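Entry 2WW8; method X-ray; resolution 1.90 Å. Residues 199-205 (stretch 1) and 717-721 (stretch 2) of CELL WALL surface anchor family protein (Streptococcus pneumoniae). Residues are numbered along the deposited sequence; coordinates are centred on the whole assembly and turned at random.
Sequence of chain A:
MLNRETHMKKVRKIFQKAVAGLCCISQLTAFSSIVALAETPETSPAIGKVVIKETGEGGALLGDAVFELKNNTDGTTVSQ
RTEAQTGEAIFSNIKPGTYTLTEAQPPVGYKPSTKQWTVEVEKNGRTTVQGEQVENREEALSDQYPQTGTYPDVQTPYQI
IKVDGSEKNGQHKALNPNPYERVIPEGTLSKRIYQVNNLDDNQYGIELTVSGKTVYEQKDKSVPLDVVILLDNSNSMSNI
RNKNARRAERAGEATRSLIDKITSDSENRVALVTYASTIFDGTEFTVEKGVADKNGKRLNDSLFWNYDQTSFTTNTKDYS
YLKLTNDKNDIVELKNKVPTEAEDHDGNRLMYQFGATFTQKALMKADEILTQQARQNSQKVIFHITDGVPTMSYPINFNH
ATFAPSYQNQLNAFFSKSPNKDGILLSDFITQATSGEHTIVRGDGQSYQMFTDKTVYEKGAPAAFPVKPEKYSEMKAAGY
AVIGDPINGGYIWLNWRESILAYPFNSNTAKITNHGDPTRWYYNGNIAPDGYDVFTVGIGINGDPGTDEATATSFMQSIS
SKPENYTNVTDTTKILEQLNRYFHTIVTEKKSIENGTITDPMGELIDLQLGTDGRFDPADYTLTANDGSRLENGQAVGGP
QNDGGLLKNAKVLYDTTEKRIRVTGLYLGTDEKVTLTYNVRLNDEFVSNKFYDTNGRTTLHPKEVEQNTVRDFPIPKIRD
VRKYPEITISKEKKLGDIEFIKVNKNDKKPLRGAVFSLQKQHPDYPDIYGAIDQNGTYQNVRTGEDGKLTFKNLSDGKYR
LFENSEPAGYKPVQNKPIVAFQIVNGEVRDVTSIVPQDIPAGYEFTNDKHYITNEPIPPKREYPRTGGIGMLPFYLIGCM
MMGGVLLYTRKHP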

# COMPACT_ATOMS: atom_id res chain seq x y z
N LEU A 199 -21.36 4.02 4.35
CA LEU A 199 -21.34 5.09 3.37
C LEU A 199 -22.41 6.16 3.62
O LEU A 199 -22.07 7.36 3.62
CB LEU A 199 -21.31 4.62 1.91
CG LEU A 199 -21.10 5.70 0.84
CD1 LEU A 199 -19.78 6.51 1.01
CD2 LEU A 199 -21.21 5.05 -0.54
N ASP A 200 -23.64 5.71 3.84
CA ASP A 200 -24.80 6.56 4.09
C ASP A 200 -24.65 7.40 5.33
O ASP A 200 -25.20 8.49 5.43
CB ASP A 200 -26.12 5.77 4.17
CG ASP A 200 -26.49 5.12 2.83
OD1 ASP A 200 -25.80 5.31 1.79
OD2 ASP A 200 -27.50 4.39 2.82
N ASP A 201 -23.91 6.89 6.29
CA ASP A 201 -23.65 7.64 7.51
C ASP A 201 -22.27 8.33 7.59
O ASP A 201 -21.86 8.86 8.63
CB ASP A 201 -23.91 6.67 8.66
CG ASP A 201 -23.97 7.38 9.99
OD1 ASP A 201 -24.72 8.38 10.07
OD2 ASP A 201 -23.27 6.93 10.93
N ASN A 202 -21.54 8.33 6.48
CA ASN A 202 -20.24 9.01 6.40
C ASN A 202 -19.16 8.59 7.39
O ASN A 202 -18.48 9.46 7.97
CB ASN A 202 -20.46 10.51 6.53
CG ASN A 202 -21.46 11.02 5.50
OD1 ASN A 202 -21.33 10.74 4.30
ND2 ASN A 202 -22.48 11.75 5.96
N GLN A 203 -18.99 7.28 7.55
CA GLN A 203 -18.12 6.66 8.55
C GLN A 203 -17.04 5.93 7.78
O GLN A 203 -17.34 5.13 6.87
CB GLN A 203 -18.90 5.62 9.35
CG GLN A 203 -19.76 6.25 10.43
CD GLN A 203 -20.42 5.23 11.33
OE1 GLN A 203 -19.83 4.20 11.64
NE2 GLN A 203 -21.66 5.49 11.73
N TYR A 204 -15.79 6.23 8.14
CA TYR A 204 -14.63 5.66 7.43
C TYR A 204 -13.57 5.24 8.41
O TYR A 204 -13.39 5.83 9.50
CB TYR A 204 -14.02 6.74 6.54
CG TYR A 204 -14.99 7.31 5.50
CD1 TYR A 204 -15.89 8.32 5.84
CD2 TYR A 204 -15.02 6.79 4.22
CE1 TYR A 204 -16.78 8.83 4.88
CE2 TYR A 204 -15.88 7.30 3.26
CZ TYR A 204 -16.76 8.30 3.59
OH TYR A 204 -17.63 8.77 2.59
N GLY A 205 -12.81 4.23 7.96
CA GLY A 205 -11.59 3.88 8.66
C GLY A 205 -10.35 4.55 8.07
O GLY A 205 -10.21 4.58 6.84
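Stretch 2 (717-721) KIRDV

Two segments more than five hundred residues apart in sequence meet here along a small patch, burying 229 Å² in all. Stretch 2 is extended throughout, beginning as a strand at Lys-717 and Ile-718, and it runs nearly antiparallel to stretch 1: the touching parts, from Asp-200 to Tyr-204 and from Ile-718 to Asp-720, point 168° apart. No backbone hydrogen bond joins them. At the register point the CA atoms of Asn-202 and Asp-720 are 7.2 Å apart, so the contact is made by side chains and by waters that also reach backbone carbonyls.

Stretch 1 opens with a type I beta turn from Leu-199 to Asn-202, closed by the bond from Asn-202 N to Leu-199 O at 3.1 Å. Leu-199 does not touch the partner. Asp-200 directs its CB away from stretch 2, a fitting arrangement for an exposed carboxylate, and contributes through its backbone: water 1 lies between the two stretches, 3.1 Å from Asp-200 O and 2.8 Å from Asp-720 OD2, placed to donate to either, bringing the turn and Asp-720 together around one water. Asp-201 also turns away; its OD2 accepts a very short hydrogen bond, 2.3 Å, from Gln-203 NE2.

Asn-202 is the polar centre of the interface. Its phi and psi of 58° and 46° lie in the left-handed region, which asparagine tolerates better than most residues with a side chain, and its CB points toward stretch 2. There Asn-202 ND2 donates to Asp-720 OD2 at 2.9 Å, with a nearly linear angle of 169°. An amide donor thus meets a carboxylate acceptor, a pairing well suited to a buried asparagine. The other end of the amide is served by water 2, which donates to Asn-202 OD1 at 2.5 Å and to Arg-719 O at 2.6 Å. Arg-719 itself sends its CB away from stretch 1, so its carbonyl, rather than its long side chain, takes part in this bridge.

At Gln-203 the strand begins, and the alternation of an extended chain turns this side chain away while bringing Tyr-204 toward the partner. The aromatic ring offers a flat, apolar face to Ile-718, whose CG2 lies 3.8 Å from the ring centroid of Tyr-204 and 16° off the normal, a CH-pi contact; the closest approach is Tyr-204 CE1 to Ile-718 CG2, 3.7 Å. A branched aliphatic residue suits this buried position. The phenol remains polar at its tip, where Tyr-204 OH donates to water 2 at 2.6 Å. Gly-205 continues the strand beyond the reach of stretch 2.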

# COMPACT_ATOMS: atom_id res chain seq x y z
N LYS A 717 -10.00 13.16 1.91
CA LYS A 717 -11.12 14.11 2.01
C LYS A 717 -12.42 13.32 1.97
O LYS A 717 -12.46 12.29 1.30
CB LYS A 717 -11.15 15.07 0.82
CG LYS A 717 -10.01 16.07 0.84
CD LYS A 717 -8.86 15.65 -0.03
CE LYS A 717 -7.90 16.83 -0.21
NZ LYS A 717 -6.79 16.77 0.84
N ILE A 718 -13.46 13.82 2.64
CA ILE A 718 -14.76 13.17 2.57
C ILE A 718 -15.81 14.26 2.46
O ILE A 718 -15.58 15.41 2.89
CB ILE A 718 -15.04 12.26 3.80
CG1 ILE A 718 -15.01 13.09 5.10
CG2 ILE A 718 -14.02 11.08 3.83
CD1 ILE A 718 -15.45 12.34 6.33
N ARG A 719 -16.95 13.89 1.84
CA ARG A 719 -18.07 14.81 1.77
C ARG A 719 -19.40 14.07 1.84
O ARG A 719 -19.43 12.83 1.83
CB ARG A 719 -18.05 15.59 0.45
CG ARG A 719 -18.17 14.64 -0.74
CD ARG A 719 -18.49 15.42 -1.98
NE ARG A 719 -18.51 14.59 -3.18
CZ ARG A 719 -18.89 15.07 -4.36
NH1 ARG A 719 -19.27 16.34 -4.43
NH2 ARG A 719 -18.90 14.30 -5.43
N ASP A 720 -20.49 14.83 1.90
CA ASP A 720 -21.84 14.27 1.75
C ASP A 720 -22.72 15.34 1.09
O ASP A 720 -22.29 16.49 0.97
CB ASP A 720 -22.47 13.83 3.07
CG ASP A 720 -23.63 12.84 2.88
OD1 ASP A 720 -23.87 12.33 1.76
OD2 ASP A 720 -24.34 12.56 3.86
N VAL A 721 -23.92 14.94 0.66
CA VAL A 721 -24.85 15.89 0.03
C VAL A 721 -26.09 15.92 0.92
O VAL A 721 -26.61 14.86 1.29
CB VAL A 721 -25.19 15.53 -1.44
CG1 VAL A 721 -25.80 14.13 -1.57
CG2 VAL A 721 -26.18 16.53 -2.05
O HOH W 1 -25.58 10.24 2.89
O HOH W 2 -18.95 10.85 3.46